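Local coordinates for protein peptide chain release factor subunit 1 (Methanosarcina mazei, PDB 3IR9) that probably directs the termination of translation at the stop codons UAA, UAG and UGA, this chain being the C-terminal domain of the archaeal release factor, at residues S8-S11 and E12-N15; S52-R55 and A56-I60; V137-S140 and T141-E145. All coordinates share one frame; numbering follows the deposited sequence.

Contact 1: residues S8-S11 and E12-N15; sequences SGLS and ELVN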
ATOM      1  N   SER A   8     -25.256  -3.067  -2.680  1.00104.20           N
ATOM      2  CA  SER A   8     -25.863  -2.610  -3.923  1.00 74.20           C
ATOM      3  C   SER A   8     -24.842  -2.668  -5.048  1.00 84.01           C
ATOM      4  O   SER A   8     -25.154  -2.367  -6.199  1.00 89.42           O
ATOM      5  CB  SER A   8     -26.353  -1.178  -3.762  1.00 54.67           C
ATOM      6  OG  SER A   8     -25.297  -0.354  -3.300  1.00 71.45           O
ATOM      7  N   GLY A   9     -23.612  -3.033  -4.697  1.00 74.97           N
ATOM      8  CA  GLY A   9     -22.560  -3.242  -5.672  1.00 81.50           C
ATOM      9  C   GLY A   9     -22.071  -1.990  -6.369  1.00 58.86           C
ATOM     10  O   GLY A   9     -21.774  -2.025  -7.564  1.00 74.70           O
ATOM     11  N   LEU A  10     -21.993  -0.882  -5.638  1.00111.43           N
ATOM     12  CA  LEU A  10     -21.372   0.328  -6.172  1.00 59.72           C
ATOM     13  C   LEU A  10     -19.886   0.264  -5.866  1.00 80.68           C
ATOM     14  O   LEU A  10     -19.051   0.695  -6.662  1.00 65.28           O
ATOM     15  CB  LEU A  10     -21.983   1.588  -5.565  1.00 55.89           C
ATOM     16  CG  LEU A  10     -22.041   2.822  -6.477  1.00 81.68           C
ATOM     17  CD1 LEU A  10     -20.764   2.991  -7.285  1.00 76.29           C
ATOM     18  CD2 LEU A  10     -23.234   2.738  -7.412  1.00109.26           C
ATOM     19  N   SER A  11     -19.565  -0.281  -4.698  1.00 55.84           N
ATOM     20  CA  SER A  11     -18.185  -0.554  -4.342  1.00 61.56           C
ATOM     21  C   SER A  11     -17.532  -1.317  -5.479  1.00100.17           C
ATOM     22  O   SER A  11     -16.532  -0.871  -6.027  1.00 79.96           O
ATOM     23  CB  SER A  11     -18.111  -1.373  -3.054  1.00112.42           C
ATOM     24  OG  SER A  11     -18.576  -0.617  -1.953  1.00123.46           O
ATOM     25  N   GLU A  12     -18.120  -2.457  -5.836  1.00 74.46           N
ATOM     26  CA  GLU A  12     -17.621  -3.287  -6.930  1.00 57.18           C
ATOM     27  C   GLU A  12     -17.525  -2.515  -8.251  1.00 50.79           C
ATOM     28  O   GLU A  12     -16.604  -2.738  -9.037  1.00 94.82           O
ATOM     29  CB  GLU A  12     -18.504  -4.524  -7.109  1.00 44.53           C
ATOM     30  CG  GLU A  12     -18.601  -5.397  -5.870  1.00 78.51           C
ATOM     31  CD  GLU A  12     -17.259  -5.966  -5.451  1.00139.29           C
ATOM     32  OE1 GLU A  12     -17.122  -6.363  -4.274  1.00178.61           O
ATOM     33  OE2 GLU A  12     -16.340  -6.015  -6.298  1.00103.16           O
ATOM     34  N   LEU A  13     -18.472  -1.611  -8.495  1.00106.54           N
ATOM     35  CA  LEU A  13     -18.448  -0.800  -9.711  1.00 68.45           C
ATOM     36  C   LEU A  13     -17.286   0.181  -9.686  1.00100.05           C
ATOM     37  O   LEU A  13     -16.367   0.086 -10.498  1.00 94.16           O
ATOM     38  CB  LEU A  13     -19.769  -0.053  -9.905  1.00 96.32           C
ATOM     39  CG  LEU A  13     -20.941  -0.912 -10.385  1.00114.31           C
ATOM     40  CD1 LEU A  13     -22.146  -0.056 -10.731  1.00 78.58           C
ATOM     41  CD2 LEU A  13     -20.519  -1.744 -11.582  1.00 59.85           C
ATOM     42  N   VAL A  14     -17.336   1.124  -8.752  1.00 63.67           N
ATOM     43  CA  VAL A  14     -16.247   2.070  -8.562  1.00 62.52           C
ATOM     44  C   VAL A  14     -14.926   1.327  -8.444  1.00 69.95           C
ATOM     45  O   VAL A  14     -13.903   1.756  -8.980  1.00118.17           O
ATOM     46  CB  VAL A  14     -16.469   2.924  -7.303  1.00 75.57           C
ATOM     47  CG1 VAL A  14     -15.141   3.267  -6.637  1.00 76.67           C
ATOM     48  CG2 VAL A  14     -17.253   4.184  -7.652  1.00130.82           C
ATOM     49  N   ASN A  15     -14.963   0.203  -7.740  1.00 87.07           N
ATOM     50  CA  ASN A  15     -13.795  -0.648  -7.581  1.00 96.16           C
ATOM     51  C   ASN A  15     -13.243  -1.043  -8.946  1.00 91.60           C
ATOM     52  O   ASN A  15     -12.041  -0.943  -9.194  1.00 82.38           O
ATOM     53  CB  ASN A  15     -14.173  -1.899  -6.786  1.00140.59           C
ATOM     54  CG  ASN A  15     -13.051  -2.395  -5.901  1.00174.10           C
ATOM     55  OD1 ASN A  15     -13.290  -2.875  -4.791  1.00141.49           O
ATOM     56  ND2 ASN A  15     -11.818  -2.288  -6.387  1.00157.30           N
TER
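Val14 N donates to Leu10 O over 2.7 Å, an i to i+4 backbone bond of the first helical turn. One residue earlier the bond from Leu13 N to Gly9 O is weak, stretched to 3.5 Å. Asn15 N also bonds to Ser11 O, but that oxygen sits too close to its surroundings in the model for the length to carry weight. Upstream, the carboxylate of Asp6 collects three donors: one oxygen takes the backbone N of both Leu10 and Ser11, while the other is hydrogen-bonded with Ser8 OG. These bonds belong to the start of helix 10-41, the long N-terminal helix of this chain, where amides of the first turn have no earlier helical carbonyl and an acidic side chain takes them instead. Gly9 leads into that turn with a positive phi of 69°, a conformation glycine adopts easily, and its carbonyl oxygen lies 3.1 Å from Leu13 CG. Leu13 CG stands beside its own backbone N (chi1 -75°), which lays the branch point against that oxygen. Outside the backbone, the packing is carried by Leu10. Its CD1 reaches down the helix to within 3.7 Å of Val14 CG2 and also touches Leu13 CB at 4.1 Å. The Leu10 side chain runs across that of Leu13 at about a right angle and meets Val14 at a slant. Leu10 and Val14 both pack on Leu21 of the second subunit, whose Glu25 is met by Ser11.

Contact 2: residues S52-R55 and A56-I60; sequences SQVR and ANLEI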
ATOM      1  N   SER A  52      20.986  17.017 -10.223  1.00 56.95           N
ATOM      2  CA  SER A  52      21.646  18.252 -10.643  1.00 79.34           C
ATOM      3  C   SER A  52      21.341  18.597 -12.105  1.00 51.65           C
ATOM      4  O   SER A  52      20.955  19.730 -12.413  1.00 49.76           O
ATOM      5  CB  SER A  52      23.159  18.177 -10.408  1.00 65.82           C
ATOM      6  OG  SER A  52      23.748  19.472 -10.389  1.00 84.96           O
ATOM      7  N   GLN A  53      21.486  17.610 -12.991  1.00144.36           N
ATOM      8  CA  GLN A  53      21.316  17.825 -14.431  1.00 52.41           C
ATOM      9  C   GLN A  53      19.875  18.142 -14.826  1.00 71.25           C
ATOM     10  O   GLN A  53      19.623  19.003 -15.667  1.00 49.10           O
ATOM     11  CB  GLN A  53      21.816  16.617 -15.229  1.00 71.01           C
ATOM     12  CG  GLN A  53      22.045  16.909 -16.716  1.00 44.06           C
ATOM     13  CD  GLN A  53      22.121  15.644 -17.555  1.00 49.40           C
ATOM     14  OE1 GLN A  53      21.641  14.590 -17.145  1.00106.65           O
ATOM     15  NE2 GLN A  53      22.720  15.747 -18.735  1.00 44.11           N
ATOM     16  N   VAL A  54      18.925  17.433 -14.231  1.00 42.63           N
ATOM     17  CA  VAL A  54      17.529  17.684 -14.529  1.00 34.60           C
ATOM     18  C   VAL A  54      17.038  18.994 -13.898  1.00 44.87           C
ATOM     19  O   VAL A  54      16.196  19.682 -14.472  1.00 48.48           O
ATOM     20  CB  VAL A  54      16.653  16.491 -14.126  1.00 30.75           C
ATOM     21  CG1 VAL A  54      15.186  16.894 -14.067  1.00 55.68           C
ATOM     22  CG2 VAL A  54      16.859  15.349 -15.108  1.00 37.86           C
ATOM     23  N   ARG A  55      17.588  19.358 -12.740  1.00 75.36           N
ATOM     24  CA  ARG A  55      17.178  20.599 -12.072  1.00 30.43           C
ATOM     25  C   ARG A  55      17.403  21.823 -12.949  1.00 49.59           C
ATOM     26  O   ARG A  55      16.506  22.648 -13.112  1.00 68.28           O
ATOM     27  CB  ARG A  55      17.882  20.799 -10.718  1.00 38.72           C
ATOM     28  CG  ARG A  55      17.425  22.071 -10.003  1.00 42.49           C
ATOM     29  CD  ARG A  55      18.024  22.243  -8.612  1.00 63.33           C
ATOM     30  NE  ARG A  55      17.407  21.376  -7.611  1.00 54.40           N
ATOM     31  CZ  ARG A  55      17.968  20.263  -7.144  1.00110.53           C
ATOM     32  NH1 ARG A  55      17.348  19.532  -6.229  1.00 52.94           N
ATOM     33  NH2 ARG A  55      19.154  19.879  -7.592  1.00 47.25           N
ATOM     34  N   ALA A  56      18.604  21.926 -13.514  1.00 48.93           N
ATOM     35  CA  ALA A  56      19.001  23.085 -14.311  1.00 65.80           C
ATOM     36  C   ALA A  56      18.170  23.267 -15.583  1.00106.91           C
ATOM     37  O   ALA A  56      18.015  24.382 -16.089  1.00 45.22           O
ATOM     38  CB  ALA A  56      20.487  23.003 -14.651  1.00 42.86           C
ATOM     39  N   ASN A  57      17.644  22.169 -16.106  1.00 63.81           N
ATOM     40  CA  ASN A  57      16.832  22.239 -17.306  1.00 37.48           C
ATOM     41  C   ASN A  57      15.442  22.761 -16.982  1.00 57.47           C
ATOM     42  O   ASN A  57      14.873  23.547 -17.739  1.00 42.94           O
ATOM     43  CB  ASN A  57      16.777  20.879 -17.994  1.00 52.27           C
ATOM     44  CG  ASN A  57      18.066  20.549 -18.725  1.00 47.16           C
ATOM     45  OD1 ASN A  57      18.831  19.680 -18.304  1.00 51.26           O
ATOM     46  ND2 ASN A  57      18.323  21.260 -19.817  1.00 41.60           N
ATOM     47  N   LEU A  58      14.915  22.343 -15.836  1.00 52.55           N
ATOM     48  CA  LEU A  58      13.612  22.816 -15.375  1.00 36.35           C
ATOM     49  C   LEU A  58      13.625  24.318 -15.139  1.00 33.69           C
ATOM     50  O   LEU A  58      12.617  25.002 -15.341  1.00 53.57           O
ATOM     51  CB  LEU A  58      13.214  22.098 -14.088  1.00 47.29           C
ATOM     52  CG  LEU A  58      12.730  20.663 -14.272  1.00 43.99           C
ATOM     53  CD1 LEU A  58      12.798  19.901 -12.960  1.00 48.77           C
ATOM     54  CD2 LEU A  58      11.322  20.647 -14.837  1.00 39.48           C
ATOM     55  N   GLU A  59      14.778  24.821 -14.705  1.00 61.77           N
ATOM     56  CA  GLU A  59      14.938  26.239 -14.393  1.00122.03           C
ATOM     57  C   GLU A  59      15.115  27.077 -15.655  1.00 47.29           C
ATOM     58  O   GLU A  59      15.322  28.283 -15.588  1.00 53.29           O
ATOM     59  CB  GLU A  59      16.099  26.457 -13.414  1.00 42.20           C
ATOM     60  CG  GLU A  59      15.862  25.803 -12.048  1.00 64.50           C
ATOM     61  CD  GLU A  59      17.028  25.968 -11.086  1.00 74.98           C
ATOM     62  OE1 GLU A  59      18.162  26.203 -11.557  1.00 49.80           O
ATOM     63  OE2 GLU A  59      16.809  25.849  -9.856  1.00 56.03           O
ATOM     64  N   ILE A  60      15.014  26.428 -16.806  1.00 53.63           N
ATOM     65  CA  ILE A  60      15.039  27.142 -18.066  1.00 61.92           C
ATOM     66  C   ILE A  60      13.926  26.632 -18.966  1.00 68.55           C
ATOM     67  O   ILE A  60      13.947  26.835 -20.182  1.00 78.03           O
ATOM     68  CB  ILE A  60      16.411  27.040 -18.758  1.00 53.40           C
ATOM     69  CG1 ILE A  60      16.783  25.589 -19.038  1.00 50.21           C
ATOM     70  CG2 ILE A  60      17.475  27.655 -17.888  1.00 50.45           C
ATOM     71  CD1 ILE A  60      18.051  25.456 -19.842  1.00 40.02           C
TER
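Arg55 and Glu59 lie side by side on one flank of helix 51-58, their side chains pointing the same way. Arg55 CB lies against the next peptide, 3.1 Å from Ala56 N. With CG of Arg55 anti to the backbone N (chi1 -178°), the chain leaves CB extended, and its methylene groups pass the acid of Glu59: CG is 3.8 Å from Glu59 OE2, and CD is 4.0 Å from the same oxygen. A bend at chi3 (-76°) then turns the tip away, leaving Arg55 NE 5.0 Å from Glu59 OE2. Arg55 NE instead makes a salt bridge to Glu124, while NH1 makes one to Glu51; any attraction to Glu59 is probably a longer-range one. Beneath this pair Glu59 N donates to Arg55 O over 3.2 Å. On another flank Val54 CG1 meets Leu58 CD1 at 4.0 Å, and Leu58 N bonds to Val54 O at 3.3 Å. Val54 is buried against strands 47-49, 63-69 and 156-160, whereas Leu58 packs on Val63 and on Phe125 and Leu128 of helix 121-131. This is the i to i+4 pattern of a short amphipathic helix lying against a mixed beta-sheet in eRF1 domain 3.

Contact 3: residues V137-S140 and T141-E145; sequences VFVS and TDFDE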
ATOM      1  N   VAL A 137       5.428  12.779 -14.908  1.00 40.34           N
ATOM      2  CA  VAL A 137       5.184  11.334 -14.851  1.00 56.15           C
ATOM      3  C   VAL A 137       5.903  10.674 -13.671  1.00143.58           C
ATOM      4  O   VAL A 137       7.068  10.968 -13.402  1.00 64.14           O
ATOM      5  CB  VAL A 137       5.665  10.631 -16.136  1.00 47.32           C
ATOM      6  CG1 VAL A 137       5.701   9.122 -15.928  1.00 67.45           C
ATOM      7  CG2 VAL A 137       4.778  11.000 -17.314  1.00 53.07           C
ATOM      8  N   PHE A 138       5.209   9.773 -12.977  1.00102.79           N
ATOM      9  CA  PHE A 138       5.805   9.038 -11.865  1.00 71.59           C
ATOM     10  C   PHE A 138       6.079   7.592 -12.252  1.00 48.43           C
ATOM     11  O   PHE A 138       5.430   7.053 -13.146  1.00146.72           O
ATOM     12  CB  PHE A 138       4.906   9.104 -10.633  1.00 61.39           C
ATOM     13  CG  PHE A 138       4.702  10.500 -10.112  1.00 84.55           C
ATOM     14  CD1 PHE A 138       5.606  11.064  -9.223  1.00106.52           C
ATOM     15  CD2 PHE A 138       3.608  11.249 -10.513  1.00 43.33           C
ATOM     16  CE1 PHE A 138       5.418  12.356  -8.740  1.00 45.17           C
ATOM     17  CE2 PHE A 138       3.413  12.539 -10.037  1.00105.34           C
ATOM     18  CZ  PHE A 138       4.320  13.092  -9.150  1.00 64.57           C
ATOM     19  N   VAL A 139       7.043   6.964 -11.587  1.00 54.23           N
ATOM     20  CA  VAL A 139       7.441   5.617 -11.962  1.00 45.48           C
ATOM     21  C   VAL A 139       7.635   4.711 -10.751  1.00 96.90           C
ATOM     22  O   VAL A 139       8.637   4.810 -10.044  1.00109.92           O
ATOM     23  CB  VAL A 139       8.726   5.622 -12.814  1.00 70.67           C
ATOM     24  CG1 VAL A 139       9.156   4.212 -13.102  1.00 62.96           C
ATOM     25  CG2 VAL A 139       8.508   6.375 -14.114  1.00 45.95           C
ATOM     26  N   SER A 140       6.671   3.823 -10.522  1.00151.45           N
ATOM     27  CA  SER A 140       6.765   2.868  -9.429  1.00 95.38           C
ATOM     28  C   SER A 140       8.025   2.045  -9.604  1.00 44.59           C
ATOM     29  O   SER A 140       8.494   1.833 -10.721  1.00 62.70           O
ATOM     30  CB  SER A 140       5.554   1.939  -9.400  1.00 92.33           C
ATOM     31  OG  SER A 140       5.737   0.860 -10.298  1.00 66.38           O
ATOM     32  N   THR A 141       8.568   1.589  -8.485  1.00 50.48           N
ATOM     33  CA  THR A 141       9.781   0.798  -8.481  1.00 34.25           C
ATOM     34  C   THR A 141       9.448  -0.677  -8.657  1.00 91.27           C
ATOM     35  O   THR A 141       9.830  -1.514  -7.837  1.00157.40           O
ATOM     36  CB  THR A 141      10.508   0.968  -7.152  1.00 62.45           C
ATOM     37  OG1 THR A 141      11.674   0.136  -7.128  1.00138.49           O
ATOM     38  CG2 THR A 141       9.576   0.580  -5.996  1.00 67.74           C
ATOM     39  N   ASP A 142       8.725  -0.999  -9.724  1.00 73.38           N
ATOM     40  CA  ASP A 142       8.296  -2.375  -9.941  1.00 88.28           C
ATOM     41  C   ASP A 142       8.894  -2.969 -11.218  1.00118.49           C
ATOM     42  O   ASP A 142       9.823  -3.776 -11.154  1.00 89.18           O
ATOM     43  CB  ASP A 142       6.770  -2.469  -9.947  1.00 52.35           C
ATOM     44  CG  ASP A 142       6.143  -1.936  -8.664  1.00112.77           C
ATOM     45  OD1 ASP A 142       6.890  -1.578  -7.728  1.00102.24           O
ATOM     46  OD2 ASP A 142       4.897  -1.873  -8.588  1.00 71.08           O
ATOM     47  N   PHE A 143       8.364  -2.572 -12.374  1.00 68.28           N
ATOM     48  CA  PHE A 143       8.901  -3.051 -13.648  1.00 56.24           C
ATOM     49  C   PHE A 143      10.348  -2.606 -13.811  1.00 52.62           C
ATOM     50  O   PHE A 143      10.752  -1.577 -13.272  1.00 94.73           O
ATOM     51  CB  PHE A 143       8.046  -2.581 -14.828  1.00 64.41           C
ATOM     52  CG  PHE A 143       7.913  -1.090 -14.933  1.00 61.91           C
ATOM     53  CD1 PHE A 143       7.199  -0.373 -13.985  1.00118.90           C
ATOM     54  CD2 PHE A 143       8.486  -0.405 -15.991  1.00 97.41           C
ATOM     55  CE1 PHE A 143       7.073   1.000 -14.081  1.00 55.11           C
ATOM     56  CE2 PHE A 143       8.360   0.967 -16.095  1.00 62.96           C
ATOM     57  CZ  PHE A 143       7.653   1.669 -15.140  1.00 56.61           C
ATOM     58  N   ASP A 144      11.135  -3.389 -14.541  1.00 48.45           N
ATOM     59  CA  ASP A 144      12.572  -3.155 -14.579  1.00135.68           C
ATOM     60  C   ASP A 144      12.840  -1.702 -14.933  1.00 60.41           C
ATOM     61  O   ASP A 144      13.611  -1.021 -14.265  1.00 73.22           O
ATOM     62  CB  ASP A 144      13.262  -4.093 -15.576  1.00143.18           C
ATOM     63  CG  ASP A 144      14.726  -4.334 -15.236  1.00128.55           C
ATOM     64  OD1 ASP A 144      15.066  -4.330 -14.033  1.00111.23           O
ATOM     65  OD2 ASP A 144      15.535  -4.531 -16.168  1.00 77.31           O
ATOM     66  N   GLU A 145      12.179  -1.233 -15.984  1.00110.72           N
ATOM     67  CA  GLU A 145      12.330   0.136 -16.443  1.00 55.31           C
ATOM     68  C   GLU A 145      12.249   1.088 -15.259  1.00 57.26           C
ATOM     69  O   GLU A 145      13.161   1.881 -15.022  1.00 48.69           O
ATOM     70  CB  GLU A 145      11.243   0.463 -17.469  1.00 53.04           C
ATOM     71  CG  GLU A 145      11.148  -0.521 -18.641  1.00 91.77           C
ATOM     72  CD  GLU A 145      10.514  -1.858 -18.268  1.00 70.85           C
ATOM     73  OE1 GLU A 145      11.199  -2.720 -17.678  1.00 83.36           O
ATOM     74  OE2 GLU A 145       9.325  -2.058 -18.586  1.00 81.05           O
TER
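The Phe143 ring meets Val139 and Ser140 obliquely. Its CZ lies 3.6 Å from Val139 CG1, the two side chains crossing at about a right angle, and its CE1 is 3.7 Å from Ser140 O. At the ring edge, in plane, lies CD of Glu145. The ring swings back toward the end of the strand because CG of Phe143 stands between the backbone N and the carbonyl carbon (chi1 58°). A second flat group, the carboxylate of Asp142, comes up to the hydroxyl of Ser140, with Asp142 CG and OD2 each 3.3 Å from Ser140 OG. The backbone between these two residues is drawn together by a weak hydrogen bond from Asp142 N to Ser140 O, 3.0 Å long with an N-H...O angle of 143°. That bond closes an inverse gamma turn centred on Thr141, which reverses the chain tightly just after the strand. Helix 10-41 covers the connection: Phe143 packs on its Leu26 and Lys30, Val139 on Val33, the backbone N of the buried Ser140 is hydrogen-bonded to Gln29 OE1, and Glu145, the second residue of the next helix, makes a salt bridge to Arg34. Val139 also pairs through its backbone with Leu68 and Glu70. Phe143 occupies the N-cap position of helix 144-151; the whole is a strand-to-helix connection of an alpha/beta fold, leading from strand 135-139, the outermost of its sheet within this chain, through an inverse gamma turn into the helix, alongside helix 10-41.

From the N terminus, contact 1 comes first, at the start of helix 10-41, with its centre 34 Å from that of the chain. Contact 2 follows on helix 51-58, and contact 3 at the junction of strand 135-139 with helix 144-151. The three are in series: each joins two consecutive segments, closing only a helical turn or a tight bend, and none encloses or crosses another. Contacts 2 and 3 lie on opposite sides of the chain's centre, their centres 21 Å apart; contact 2 packs against the mixed sheet, whereas contact 3 begins on its strand 135-139, and strand 63-69 touches the first and pairs with the second. Helix 10-41 links contact 1 to contact 3, being begun by the former and packed against by the latter.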